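Local coordinates for protein heterodimeric restriction endonuclease R.BspD6I small subunit (Bacillus sp., PDB 2P14) that cleaves DNA as the catalytic small subunit of a heterodimeric type IIS restriction endonuclease, in complex with a site-specific nickase, at residues D6-V11 / L133-F138; E12-I15 / N19-E22; N24-F29 / P40-D45; H67-I72 / Q95-K100; L164-L169 / L178-Y183. All coordinates share one frame; numbering follows the deposited sequence.

Four of the five contacts fall within the AlwI family region, whose five-stranded mixed sheet with flanking helices is consistent with a PD-(D/E)XK nuclease core. Contact 1 closes a long loop of chain in which contacts 2, 3 and 4 follow in order; contact 5 comes later. Contacts 2 and 3 share helix 17-32, their centres about 11 Å apart, and both touch contact 1. On the sheet, Thr-25 and Phe-29 of contact 3 pack on Ile-72 of contact 4. Contact 5, about 20 Å from contact 1 between centres, joins the C-terminal helices and reaches it through Gln-137 and Glu-182. The N-terminal region thus packs on helix 135-146, and the last helices on strand 130-134 just before it.

Contact 1 (D6-V11 / L133-F138); sequences DFYEEV and LTVDQF
The hydroxyl of Tyr-8 is held by a hydrogen bond to OG1 of Thr-25 on helix 17-32, and in that position OH lies against the rim of Phe-138, 3.4 Å from CE2 and close to the plane of that ring. The two aromatic side chains cross at about a right angle. Further back along Tyr-8, Val-135 covers one face of the phenol. Its CG1 comes within 3.7 Å of Tyr-8 CG and lies 24° off the ring normal, a CH-pi contact shifted toward the CB end of the ring. With CG1 anti to the backbone N (chi1 176°), Val-135 sends this methyl to Tyr-8, while CG2 packs on Phe-21. At the surface, Glu-9 OE2 and Asp-136 OD1 stand 4.6 Å apart; the like charges are probably eased by Lys-139, which forms a salt bridge with Glu-9.

The helix that offers Val-135 and Phe-138 starts from a firm anchor. Gln-137 N donates to OG1 of Thr-134 at 3.1 Å, and Thr-134 N returns a nearly straight bond of 2.9 Å to Gln-137 OE1, approaching from above the carbonyl plane. NE2 of Gln-137 turns to Glu-182. This reciprocal pair is a capping box, with Thr-134 as N-cap where strand 130-134 passes directly into helix 135-146, at the edge of the central sheet.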
# COMPACT_ATOMS: atom_id res chain seq x y z
N ASP A 6 14.54 6.70 3.00
CA ASP A 6 15.89 6.11 2.82
C ASP A 6 15.99 4.76 3.52
O ASP A 6 16.74 3.90 3.08
CB ASP A 6 16.99 7.05 3.37
CG ASP A 6 17.11 8.35 2.59
OD1 ASP A 6 16.65 8.42 1.43
OD2 ASP A 6 17.68 9.30 3.18
N PHE A 7 15.26 4.60 4.63
CA PHE A 7 15.35 3.32 5.37
C PHE A 7 14.85 2.13 4.54
O PHE A 7 15.26 0.99 4.76
CB PHE A 7 14.67 3.37 6.75
CG PHE A 7 14.90 2.12 7.58
CD1 PHE A 7 16.09 1.93 8.26
CD2 PHE A 7 13.90 1.15 7.67
CE1 PHE A 7 16.31 0.76 9.02
CE2 PHE A 7 14.11 -0.03 8.41
CZ PHE A 7 15.30 -0.22 9.09
N TYR A 8 13.98 2.36 3.57
CA TYR A 8 13.61 1.25 2.68
C TYR A 8 14.80 0.54 2.07
O TYR A 8 14.73 -0.65 1.79
CB TYR A 8 12.69 1.72 1.54
CG TYR A 8 11.24 1.88 1.93
CD1 TYR A 8 10.61 3.14 1.89
CD2 TYR A 8 10.48 0.77 2.33
CE1 TYR A 8 9.26 3.29 2.20
CE2 TYR A 8 9.13 0.93 2.68
CZ TYR A 8 8.53 2.18 2.60
OH TYR A 8 7.22 2.31 2.91
N GLU A 9 15.92 1.25 1.91
CA GLU A 9 17.11 0.65 1.29
C GLU A 9 17.92 -0.17 2.30
O GLU A 9 18.90 -0.83 1.92
CB GLU A 9 17.97 1.73 0.60
CG GLU A 9 17.17 2.63 -0.35
CD GLU A 9 16.26 1.84 -1.29
OE1 GLU A 9 16.63 0.70 -1.68
OE2 GLU A 9 15.14 2.33 -1.62
N GLU A 10 17.50 -0.14 3.57
CA GLU A 10 18.15 -0.94 4.64
C GLU A 10 17.29 -2.11 5.10
O GLU A 10 17.76 -3.00 5.78
CB GLU A 10 18.51 -0.08 5.85
CG GLU A 10 19.31 1.16 5.54
CD GLU A 10 20.61 0.86 4.76
OE1 GLU A 10 21.31 -0.13 5.09
OE2 GLU A 10 20.94 1.62 3.82
N VAL A 11 16.03 -2.13 4.69
CA VAL A 11 15.09 -3.16 5.16
C VAL A 11 15.63 -4.58 4.93
O VAL A 11 15.48 -5.47 5.78
CB VAL A 11 13.72 -2.94 4.47
CG1 VAL A 11 12.86 -4.23 4.46
CG2 VAL A 11 12.99 -1.78 5.11
N LEU A 133 1.78 -0.21 -6.04
CA LEU A 133 2.91 0.69 -6.22
C LEU A 133 4.20 -0.05 -5.92
O LEU A 133 4.26 -0.86 -4.97
CB LEU A 133 2.81 1.90 -5.30
CG LEU A 133 1.64 2.88 -5.48
CD1 LEU A 133 1.78 4.09 -4.53
CD2 LEU A 133 1.51 3.37 -6.93
N THR A 134 5.25 0.26 -6.68
CA THR A 134 6.58 -0.17 -6.25
C THR A 134 7.06 0.77 -5.16
O THR A 134 6.57 1.90 -5.00
CB THR A 134 7.61 -0.15 -7.38
OG1 THR A 134 7.81 1.21 -7.77
CG2 THR A 134 7.14 -1.02 -8.53
N VAL A 135 8.09 0.34 -4.43
CA VAL A 135 8.68 1.22 -3.43
C VAL A 135 9.18 2.55 -4.04
O VAL A 135 8.97 3.62 -3.46
CB VAL A 135 9.81 0.48 -2.67
CG1 VAL A 135 10.51 1.44 -1.70
CG2 VAL A 135 9.21 -0.69 -1.92
N ASP A 136 9.79 2.48 -5.23
CA ASP A 136 10.30 3.69 -5.87
C ASP A 136 9.17 4.64 -6.24
O ASP A 136 9.28 5.85 -6.06
CB ASP A 136 11.14 3.32 -7.10
CG ASP A 136 12.46 2.62 -6.73
OD1 ASP A 136 13.02 2.91 -5.64
OD2 ASP A 136 12.96 1.80 -7.55
N GLN A 137 8.05 4.09 -6.69
CA GLN A 137 6.87 4.90 -6.99
C GLN A 137 6.28 5.53 -5.73
O GLN A 137 5.89 6.69 -5.73
CB GLN A 137 5.80 4.04 -7.69
CG GLN A 137 6.21 3.63 -9.10
CD GLN A 137 5.40 2.49 -9.64
OE1 GLN A 137 4.57 1.88 -8.94
NE2 GLN A 137 5.64 2.16 -10.91
N PHE A 138 6.20 4.75 -4.66
CA PHE A 138 5.65 5.25 -3.41
C PHE A 138 6.53 6.37 -2.84
O PHE A 138 6.01 7.38 -2.34
CB PHE A 138 5.55 4.06 -2.44
CG PHE A 138 4.96 4.41 -1.11
CD1 PHE A 138 3.68 4.99 -1.03
CD2 PHE A 138 5.66 4.14 0.08
CE1 PHE A 138 3.10 5.30 0.22
CE2 PHE A 138 5.10 4.44 1.32
CZ PHE A 138 3.85 5.02 1.39

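Contact 2 (E12-I15 / N19-E22); sequences EKTI and NYFE
Thr-14 lies over one face of the Tyr-20 ring, in the loop that leads from helix 2-7 into helix 17-32. The loop folds back on the second helix near its start. CB of Thr-14 is 3.7 Å from the ring centroid and 19° off the normal, a close CH-pi contact. The two branches spread over neighbouring parts of the ring: CG2 comes within 3.7 Å of Tyr-20 CG, and OG1 within 3.1 Å of CD2. A chi1 of 67° puts CG2 anti to the carbonyl carbon, and in this setting both branches reach the ring. The oxygen is not bonded to the ring; it is hydrogen-bonded to the carbonyl O of Val-11. Phe-7 touches both Thr-14 and Tyr-20, tying helix 2-7 to the same cluster. Ile-15 adds a looser touch through CG2, at an oblique approach to the ring. A water links the backbone of Ile-15 to the tip of Tyr-20, 2.9 Å from Ile-15 N, whose proton it accepts, and 3.1 Å from Tyr-20 OH.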
# COMPACT_ATOMS: atom_id res chain seq x y z
N GLU A 12 16.26 -4.80 3.77
CA GLU A 12 16.69 -6.17 3.42
C GLU A 12 17.88 -6.67 4.22
O GLU A 12 18.21 -7.86 4.18
CB GLU A 12 16.88 -6.36 1.89
CG GLU A 12 15.62 -5.85 1.15
CD GLU A 12 15.21 -6.64 -0.08
OE1 GLU A 12 15.40 -6.12 -1.20
OE2 GLU A 12 14.66 -7.75 0.08
N LYS A 13 18.48 -5.75 4.98
CA LYS A 13 19.63 -6.10 5.83
C LYS A 13 19.26 -6.22 7.31
O LYS A 13 20.14 -6.43 8.17
CB LYS A 13 20.76 -5.08 5.61
CG LYS A 13 21.45 -5.29 4.27
CD LYS A 13 22.46 -4.23 3.92
CE LYS A 13 21.81 -2.96 3.46
NZ LYS A 13 22.83 -1.85 3.60
N THR A 14 17.98 -6.09 7.62
CA THR A 14 17.48 -6.32 8.99
C THR A 14 17.30 -7.82 9.24
O THR A 14 17.37 -8.63 8.33
CB THR A 14 16.14 -5.57 9.23
OG1 THR A 14 15.11 -6.15 8.41
CG2 THR A 14 16.31 -4.04 8.97
N ILE A 15 17.05 -8.18 10.50
CA ILE A 15 16.92 -9.59 10.84
C ILE A 15 15.66 -10.24 10.26
O ILE A 15 15.59 -11.45 10.06
CB ILE A 15 17.05 -9.83 12.37
CG1 ILE A 15 17.45 -11.28 12.63
CG2 ILE A 15 15.80 -9.41 13.14
CD1 ILE A 15 18.86 -11.60 12.23
N ASN A 19 9.04 -7.92 8.30
CA ASN A 19 8.57 -7.19 9.47
C ASN A 19 8.97 -5.72 9.40
O ASN A 19 8.19 -4.81 9.74
CB ASN A 19 9.16 -7.81 10.76
CG ASN A 19 8.52 -9.14 11.13
OD1 ASN A 19 7.51 -9.56 10.58
ND2 ASN A 19 9.14 -9.81 12.10
N TYR A 20 10.20 -5.46 8.95
CA TYR A 20 10.67 -4.07 8.87
C TYR A 20 10.07 -3.31 7.68
O TYR A 20 9.90 -2.10 7.74
CB TYR A 20 12.20 -3.98 8.84
CG TYR A 20 12.82 -4.27 10.19
CD1 TYR A 20 13.26 -3.25 11.02
CD2 TYR A 20 12.95 -5.60 10.63
CE1 TYR A 20 13.85 -3.56 12.31
CE2 TYR A 20 13.51 -5.90 11.87
CZ TYR A 20 13.96 -4.88 12.68
OH TYR A 20 14.54 -5.26 13.90
N PHE A 21 9.70 -4.04 6.63
CA PHE A 21 9.08 -3.41 5.46
C PHE A 21 7.71 -2.87 5.81
O PHE A 21 7.39 -1.70 5.52
CB PHE A 21 9.02 -4.45 4.33
CG PHE A 21 8.64 -3.90 2.99
CD1 PHE A 21 9.35 -2.84 2.43
CD2 PHE A 21 7.60 -4.46 2.28
CE1 PHE A 21 8.99 -2.35 1.15
CE2 PHE A 21 7.23 -3.98 1.03
CZ PHE A 21 7.93 -2.95 0.45
N GLU A 22 6.88 -3.69 6.46
CA GLU A 22 5.54 -3.22 6.86
C GLU A 22 5.66 -2.11 7.90
O GLU A 22 4.97 -1.08 7.83
CB GLU A 22 4.64 -4.38 7.34
CG GLU A 22 5.04 -5.05 8.64
CD GLU A 22 4.20 -6.30 8.94
OE1 GLU A 22 3.21 -6.56 8.23
OE2 GLU A 22 4.55 -7.01 9.92
O HOH W 1 17.22 -6.22 12.65

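Contact 3 (N24-F29 / P40-D45); sequences NTYRVF and PNFKLD
Tyr-26 leaves helix 17-32 with CB already in contact: CB lies 3.7 Å from CZ of Phe-42, in the plane of that ring and at its edge. CG is 3.9 Å from the same CZ. CD2, 4.2 Å from CZ, is the last ring atom near Phe-42, the other side turning to Pro-40. CD1 meets Pro-40 CB at 3.7 Å and CE1 meets Pro-40 CG at 3.7 Å, the proline approaching obliquely. The phenol OH at the tip is hydrogen-bonded to a glycerol, probably from the crystallisation liquor.

Helix 17-32 here packs against the chain where edge strand 37-40 runs out through an inverse gamma turn centred on Asn-41. Past that turn, Phe-42 has chi1 at 51°, with CG between its backbone N and carbonyl carbon, and CZ leads toward the helix. This gives an offset edge-to-face pair, the edge of Phe-42 toward the face of Tyr-26, centroids 5.8 Å apart and planes at 90°. A serine in place of Tyr-26 would keep CB on Phe-42 CZ but would probably leave Pro-40 without the ring it packs on and Phe-42 without its edge-to-face partner. Pro-40 CB also lies over one face of Phe-42, 3.5 Å above its plane.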
# COMPACT_ATOMS: atom_id res chain seq x y z
N ASN A 24 8.12 0.06 8.25
CA ASN A 24 8.61 1.30 7.69
C ASN A 24 7.48 2.02 6.94
O ASN A 24 7.40 3.28 6.96
CB ASN A 24 9.78 1.06 6.76
CG ASN A 24 10.61 2.31 6.61
OD1 ASN A 24 10.95 2.96 7.62
ND2 ASN A 24 10.94 2.69 5.37
N THR A 25 6.62 1.23 6.32
CA THR A 25 5.48 1.78 5.60
C THR A 25 4.49 2.45 6.60
O THR A 25 3.97 3.54 6.37
CB THR A 25 4.84 0.69 4.75
OG1 THR A 25 5.82 0.14 3.86
CG2 THR A 25 3.69 1.31 3.93
N TYR A 26 4.21 1.78 7.71
CA TYR A 26 3.46 2.38 8.81
C TYR A 26 4.10 3.71 9.27
O TYR A 26 3.37 4.69 9.49
CB TYR A 26 3.42 1.35 9.95
CG TYR A 26 3.17 1.92 11.33
CD1 TYR A 26 1.89 2.23 11.77
CD2 TYR A 26 4.25 2.12 12.19
CE1 TYR A 26 1.67 2.74 13.06
CE2 TYR A 26 4.04 2.61 13.47
CZ TYR A 26 2.78 2.94 13.89
OH TYR A 26 2.63 3.41 15.18
N ARG A 27 5.42 3.76 9.41
CA ARG A 27 6.08 5.03 9.78
C ARG A 27 5.75 6.16 8.80
O ARG A 27 5.57 7.30 9.22
CB ARG A 27 7.60 4.87 9.89
CG ARG A 27 8.04 3.92 11.02
CD ARG A 27 9.41 4.33 11.52
NE ARG A 27 10.43 4.12 10.50
CZ ARG A 27 11.66 4.64 10.53
NH1 ARG A 27 12.06 5.43 11.54
NH2 ARG A 27 12.49 4.37 9.56
N VAL A 28 5.68 5.85 7.50
CA VAL A 28 5.32 6.88 6.51
C VAL A 28 3.93 7.45 6.79
O VAL A 28 3.74 8.69 6.88
CB VAL A 28 5.36 6.32 5.07
CG1 VAL A 28 4.79 7.37 4.08
CG2 VAL A 28 6.74 5.96 4.69
N PHE A 29 2.95 6.56 6.94
CA PHE A 29 1.57 7.00 7.20
C PHE A 29 1.37 7.67 8.56
O PHE A 29 0.63 8.65 8.69
CB PHE A 29 0.58 5.86 6.98
CG PHE A 29 0.33 5.59 5.55
CD1 PHE A 29 -0.66 6.34 4.86
CD2 PHE A 29 1.07 4.65 4.85
CE1 PHE A 29 -0.88 6.13 3.50
CE2 PHE A 29 0.85 4.44 3.49
CZ PHE A 29 -0.15 5.18 2.83
N PRO A 40 -1.65 -0.63 12.91
CA PRO A 40 -0.66 -1.57 12.42
C PRO A 40 -0.97 -2.98 12.90
O PRO A 40 -1.15 -3.19 14.11
CB PRO A 40 0.65 -1.05 13.03
CG PRO A 40 0.23 -0.43 14.34
CD PRO A 40 -1.17 0.13 14.08
N ASN A 41 -1.09 -3.92 11.97
CA ASN A 41 -1.31 -5.31 12.35
C ASN A 41 0.02 -6.05 12.58
O ASN A 41 0.34 -6.99 11.86
CB ASN A 41 -2.20 -6.04 11.33
CG ASN A 41 -2.48 -7.46 11.72
OD1 ASN A 41 -2.41 -7.78 12.93
ND2 ASN A 41 -2.84 -8.30 10.78
N PHE A 42 0.76 -5.58 13.57
CA PHE A 42 2.01 -6.21 13.99
C PHE A 42 2.37 -5.57 15.31
O PHE A 42 1.76 -4.56 15.73
CB PHE A 42 3.14 -6.04 12.94
CG PHE A 42 3.35 -4.60 12.48
CD1 PHE A 42 4.17 -3.72 13.20
CD2 PHE A 42 2.74 -4.13 11.31
CE1 PHE A 42 4.37 -2.41 12.77
CE2 PHE A 42 2.93 -2.80 10.90
CZ PHE A 42 3.74 -1.97 11.62
N LYS A 43 3.36 -6.16 15.99
CA LYS A 43 3.76 -5.66 17.30
C LYS A 43 5.20 -5.19 17.32
O LYS A 43 6.01 -5.53 16.45
CB LYS A 43 3.57 -6.74 18.37
CG LYS A 43 2.14 -7.27 18.43
CD LYS A 43 1.13 -6.21 18.91
CE LYS A 43 1.23 -5.99 20.44
NZ LYS A 43 0.27 -4.99 21.00
N LEU A 44 5.53 -4.40 18.33
CA LEU A 44 6.90 -3.97 18.55
C LEU A 44 7.42 -4.62 19.81
O LEU A 44 6.67 -4.86 20.76
CB LEU A 44 6.97 -2.46 18.71
CG LEU A 44 6.32 -1.53 17.70
CD1 LEU A 44 6.70 -0.13 18.10
CD2 LEU A 44 6.82 -1.82 16.29
N ASP A 45 8.72 -4.90 19.81
CA ASP A 45 9.35 -5.39 21.04
C ASP A 45 9.65 -4.23 21.96
O ASP A 45 9.23 -3.09 21.71
CB ASP A 45 10.59 -6.25 20.73
CG ASP A 45 11.76 -5.45 20.13
OD1 ASP A 45 11.81 -4.19 20.19
OD2 ASP A 45 12.66 -6.13 19.62

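Contact 4 (H67-I72 / Q95-K100); sequences HFSILI and QEYKKK
This is a buried strand-to-helix contact inside a beta-alpha-beta unit, where helix 80-98 packs back on strand 69-75 before the chain goes on to the parallel strand 104-110. Tyr-97 carries the helix side. Its CG is anti to the backbone N (chi1 -172°), which lays the ring out toward the strand, and two residues of one strand face receive it. Leu-71 takes the near end: CD1 sits over one face, 4.3 Å from the ring centroid and 24° off the normal, while CD2 is 4.0 Å from Tyr-97 CB. The opposite face is covered by CD of Lys-100, three residues further along the chain, so the ring is sandwiched between aliphatic groups. Ser-69 takes the far end. Its CB packs 3.7 Å from CE2, and its OG forms a hydrogen bond of 2.7 Å with Tyr-97 OH. Glu-64 on the neighbouring strand 61-64 is a second hydrogen-bonding partner of that OH through OE2.

A phenylalanine here would keep the ring but would probably leave Ser-69 OG and Glu-64 OE2 without a shared partner in a buried setting. Chemically, then, apolar packing fills the body of the contact, while the phenol hydroxyl is satisfied from two adjacent strands and anchors the tip of the ring between them.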
# COMPACT_ATOMS: atom_id res chain seq x y z
N HIS A 67 -13.08 10.64 5.18
CA HIS A 67 -14.06 10.25 4.16
C HIS A 67 -13.76 8.92 3.48
O HIS A 67 -14.52 8.47 2.63
CB HIS A 67 -14.22 11.37 3.14
CG HIS A 67 -14.77 12.62 3.74
ND1 HIS A 67 -16.05 12.71 4.21
CD2 HIS A 67 -14.18 13.82 3.99
CE1 HIS A 67 -16.25 13.92 4.72
NE2 HIS A 67 -15.14 14.61 4.58
N PHE A 68 -12.65 8.29 3.87
CA PHE A 68 -12.26 7.05 3.19
C PHE A 68 -11.15 6.40 3.98
O PHE A 68 -10.55 7.06 4.85
CB PHE A 68 -11.76 7.31 1.76
CG PHE A 68 -10.39 7.95 1.68
CD1 PHE A 68 -9.27 7.22 1.28
CD2 PHE A 68 -10.21 9.30 2.03
CE1 PHE A 68 -7.99 7.82 1.22
CE2 PHE A 68 -8.94 9.89 1.98
CZ PHE A 68 -7.83 9.17 1.58
N SER A 69 -10.90 5.13 3.67
CA SER A 69 -9.84 4.37 4.31
C SER A 69 -8.87 3.81 3.27
O SER A 69 -9.25 3.61 2.11
CB SER A 69 -10.46 3.23 5.13
OG SER A 69 -11.29 3.81 6.13
N ILE A 70 -7.66 3.50 3.72
CA ILE A 70 -6.70 2.78 2.89
C ILE A 70 -6.21 1.59 3.67
O ILE A 70 -5.79 1.73 4.82
CB ILE A 70 -5.46 3.61 2.49
CG1 ILE A 70 -5.84 4.99 1.93
CG2 ILE A 70 -4.62 2.86 1.46
CD1 ILE A 70 -4.61 5.89 1.73
N LEU A 71 -6.36 0.42 3.05
CA LEU A 71 -5.76 -0.80 3.61
C LEU A 71 -4.42 -0.89 2.91
O LEU A 71 -4.35 -0.86 1.69
CB LEU A 71 -6.60 -2.02 3.27
CG LEU A 71 -7.87 -2.28 4.07
CD1 LEU A 71 -8.90 -1.19 3.71
CD2 LEU A 71 -8.43 -3.62 3.77
N ILE A 72 -3.34 -1.03 3.68
CA ILE A 72 -2.02 -1.08 3.09
C ILE A 72 -1.45 -2.49 3.29
O ILE A 72 -1.42 -3.02 4.43
CB ILE A 72 -1.09 -0.02 3.67
CG1 ILE A 72 -1.69 1.40 3.45
CG2 ILE A 72 0.24 -0.09 2.97
CD1 ILE A 72 -1.86 2.15 4.71
N GLN A 95 -12.46 -6.90 0.57
CA GLN A 95 -13.87 -7.31 0.51
C GLN A 95 -14.48 -7.25 1.90
O GLN A 95 -15.57 -6.72 2.12
CB GLN A 95 -13.99 -8.74 -0.02
CG GLN A 95 -13.79 -8.90 -1.50
CD GLN A 95 -13.83 -10.37 -1.93
OE1 GLN A 95 -13.55 -11.28 -1.14
NE2 GLN A 95 -14.14 -10.59 -3.20
N GLU A 96 -13.74 -7.79 2.86
CA GLU A 96 -14.23 -7.80 4.24
C GLU A 96 -14.45 -6.39 4.78
O GLU A 96 -15.47 -6.09 5.40
CB GLU A 96 -13.26 -8.59 5.11
CG GLU A 96 -13.39 -10.09 4.85
CD GLU A 96 -14.71 -10.68 5.37
OE1 GLU A 96 -15.27 -10.15 6.35
OE2 GLU A 96 -15.16 -11.70 4.80
N TYR A 97 -13.46 -5.52 4.56
CA TYR A 97 -13.59 -4.17 5.06
C TYR A 97 -14.77 -3.47 4.39
O TYR A 97 -15.49 -2.69 5.05
CB TYR A 97 -12.30 -3.36 4.82
CG TYR A 97 -12.34 -2.01 5.49
CD1 TYR A 97 -11.98 -1.87 6.84
CD2 TYR A 97 -12.78 -0.88 4.80
CE1 TYR A 97 -12.02 -0.63 7.47
CE2 TYR A 97 -12.84 0.35 5.40
CZ TYR A 97 -12.47 0.49 6.74
OH TYR A 97 -12.52 1.72 7.36
N LYS A 98 -14.92 -3.69 3.09
CA LYS A 98 -15.97 -2.99 2.32
C LYS A 98 -17.38 -3.38 2.77
O LYS A 98 -18.34 -2.66 2.49
CB LYS A 98 -15.80 -3.21 0.83
CG LYS A 98 -14.59 -2.54 0.22
CD LYS A 98 -14.67 -1.04 0.24
CE LYS A 98 -15.76 -0.47 -0.69
NZ LYS A 98 -15.44 -0.55 -2.14
N LYS A 99 -17.51 -4.50 3.48
CA LYS A 99 -18.82 -4.85 4.08
C LYS A 99 -19.36 -3.74 5.00
O LYS A 99 -20.59 -3.66 5.23
CB LYS A 99 -18.75 -6.15 4.87
CG LYS A 99 -18.62 -7.39 4.00
CD LYS A 99 -18.39 -8.62 4.86
CE LYS A 99 -17.88 -9.83 4.08
NZ LYS A 99 -18.45 -9.95 2.71
N LYS A 100 -18.47 -2.88 5.49
CA LYS A 100 -18.83 -1.78 6.40
C LYS A 100 -19.51 -0.62 5.67
O LYS A 100 -20.09 0.24 6.30
CB LYS A 100 -17.60 -1.25 7.15
CG LYS A 100 -16.86 -2.30 7.97
CD LYS A 100 -15.47 -1.78 8.38
CE LYS A 100 -14.73 -2.78 9.23
NZ LYS A 100 -15.37 -2.84 10.57

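Contact 5 (L164-L169 / L178-Y183); sequences LLRSDL and LTFIEY
Arg-166 and Phe-180 cross at about a right angle, and the guanidinium plane is turned 79° from the ring, so the arginine meets the phenyl face with its edge. NH1 is the nitrogen that comes down on the face, 3.2 Å from Phe-180 CD1, and CZ of Arg-166 stands 4.6 Å from the ring centroid, 19° off the normal, a cation-pi contact. The aliphatic part joins in: CD lies over the same face, 3.8 Å from the centroid and 15° off the normal. Bends at chi2 and chi3 bring both parts onto one ring.

Arg-166, the first residue past helix 154-165, leaves it with positive phi and begins a type I turn to Leu-169. There Asp-168 holds the guanidinium side-on and in plane, NE to OD1 at 2.9 Å and NH2 to OD2 at 2.7 Å, each oxygen using its syn lone pair. Leu-169 CD1 covers one guanidinium face.

The helices meet through Leu-164, whose CD2 is 4.3 Å from Phe-180 CE2 and 4.4 Å from Ile-181 CG1. With NE and NH2 turned to Asp-168, NH1 is the nitrogen nearest the ring; the carboxylate fixes the guanidinium's rotation and probably tempers the positive charge offered to the ring.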
# COMPACT_ATOMS: atom_id res chain seq x y z
N LEU A 164 -4.74 6.76 -10.25
CA LEU A 164 -3.82 5.65 -10.48
C LEU A 164 -4.54 4.31 -10.65
O LEU A 164 -4.05 3.43 -11.36
CB LEU A 164 -2.84 5.54 -9.32
CG LEU A 164 -1.91 6.72 -9.19
CD1 LEU A 164 -1.05 6.53 -7.91
CD2 LEU A 164 -1.01 6.91 -10.43
N LEU A 165 -5.72 4.21 -10.03
CA LEU A 165 -6.57 3.02 -10.14
C LEU A 165 -6.94 2.67 -11.58
O LEU A 165 -7.06 1.48 -11.92
CB LEU A 165 -7.84 3.19 -9.29
CG LEU A 165 -8.85 2.04 -9.30
CD1 LEU A 165 -8.28 0.73 -8.68
CD2 LEU A 165 -10.13 2.49 -8.57
N ARG A 166 -7.10 3.70 -12.42
CA ARG A 166 -7.55 3.49 -13.79
C ARG A 166 -8.73 2.51 -13.89
O ARG A 166 -8.66 1.46 -14.57
CB ARG A 166 -6.39 3.01 -14.67
CG ARG A 166 -5.28 4.08 -14.90
CD ARG A 166 -5.80 5.33 -15.61
NE ARG A 166 -6.41 5.02 -16.91
CZ ARG A 166 -5.75 4.91 -18.07
NH1 ARG A 166 -4.44 5.04 -18.13
NH2 ARG A 166 -6.41 4.61 -19.18
N SER A 167 -9.85 2.90 -13.30
CA SER A 167 -11.05 2.07 -13.32
C SER A 167 -11.63 1.86 -14.73
O SER A 167 -12.49 1.00 -14.92
CB SER A 167 -12.10 2.62 -12.35
OG SER A 167 -12.70 3.79 -12.86
N ASP A 168 -11.14 2.65 -15.68
CA ASP A 168 -11.55 2.51 -17.08
C ASP A 168 -10.86 1.31 -17.72
O ASP A 168 -11.29 0.82 -18.76
CB ASP A 168 -11.22 3.76 -17.90
CG ASP A 168 -9.73 4.12 -17.85
OD1 ASP A 168 -9.22 4.31 -16.73
OD2 ASP A 168 -9.09 4.20 -18.91
N LEU A 169 -9.76 0.85 -17.11
CA LEU A 169 -9.00 -0.25 -17.66
C LEU A 169 -9.38 -1.54 -16.98
O LEU A 169 -9.38 -1.63 -15.75
CB LEU A 169 -7.49 -0.01 -17.50
CG LEU A 169 -6.84 1.17 -18.21
CD1 LEU A 169 -5.37 1.20 -17.87
CD2 LEU A 169 -6.98 1.05 -19.72
N LEU A 178 -0.05 -0.70 -15.54
CA LEU A 178 1.20 -0.54 -14.83
C LEU A 178 2.10 0.53 -15.50
O LEU A 178 2.83 1.28 -14.83
CB LEU A 178 1.94 -1.86 -14.68
CG LEU A 178 1.28 -2.96 -13.84
CD1 LEU A 178 2.25 -4.18 -13.72
CD2 LEU A 178 0.80 -2.45 -12.44
N THR A 179 2.06 0.59 -16.83
CA THR A 179 2.76 1.66 -17.56
C THR A 179 2.27 3.04 -17.15
O THR A 179 3.07 3.94 -16.91
CB THR A 179 2.62 1.47 -19.08
OG1 THR A 179 3.18 0.19 -19.43
CG2 THR A 179 3.36 2.61 -19.84
N PHE A 180 0.97 3.17 -16.98
CA PHE A 180 0.42 4.47 -16.59
C PHE A 180 0.92 4.90 -15.22
O PHE A 180 1.24 6.06 -14.99
CB PHE A 180 -1.11 4.42 -16.61
CG PHE A 180 -1.74 5.67 -16.12
CD1 PHE A 180 -1.93 6.74 -17.00
CD2 PHE A 180 -2.15 5.81 -14.78
CE1 PHE A 180 -2.48 7.93 -16.55
CE2 PHE A 180 -2.73 6.98 -14.34
CZ PHE A 180 -2.90 8.04 -15.22
N ILE A 181 0.95 3.95 -14.29
CA ILE A 181 1.39 4.29 -12.93
C ILE A 181 2.84 4.74 -12.93
O ILE A 181 3.18 5.80 -12.36
CB ILE A 181 1.16 3.09 -12.00
CG1 ILE A 181 -0.33 2.81 -11.88
CG2 ILE A 181 1.75 3.36 -10.61
CD1 ILE A 181 -0.67 1.53 -11.08
N GLU A 182 3.67 3.97 -13.61
CA GLU A 182 5.08 4.30 -13.72
C GLU A 182 5.24 5.67 -14.35
O GLU A 182 5.96 6.50 -13.81
CB GLU A 182 5.83 3.22 -14.50
CG GLU A 182 7.31 3.52 -14.69
CD GLU A 182 8.14 3.52 -13.40
OE1 GLU A 182 7.70 3.01 -12.34
OE2 GLU A 182 9.28 4.04 -13.45
N TYR A 183 4.54 5.91 -15.46
CA TYR A 183 4.68 7.17 -16.21
C TYR A 183 4.31 8.36 -15.34
O TYR A 183 5.00 9.38 -15.35
CB TYR A 183 3.79 7.12 -17.43
CG TYR A 183 3.94 8.33 -18.35
CD1 TYR A 183 4.97 8.37 -19.28
CD2 TYR A 183 3.06 9.40 -18.30
CE1 TYR A 183 5.15 9.45 -20.11
CE2 TYR A 183 3.22 10.50 -19.13
CZ TYR A 183 4.26 10.50 -20.04
OH TYR A 183 4.45 11.56 -20.89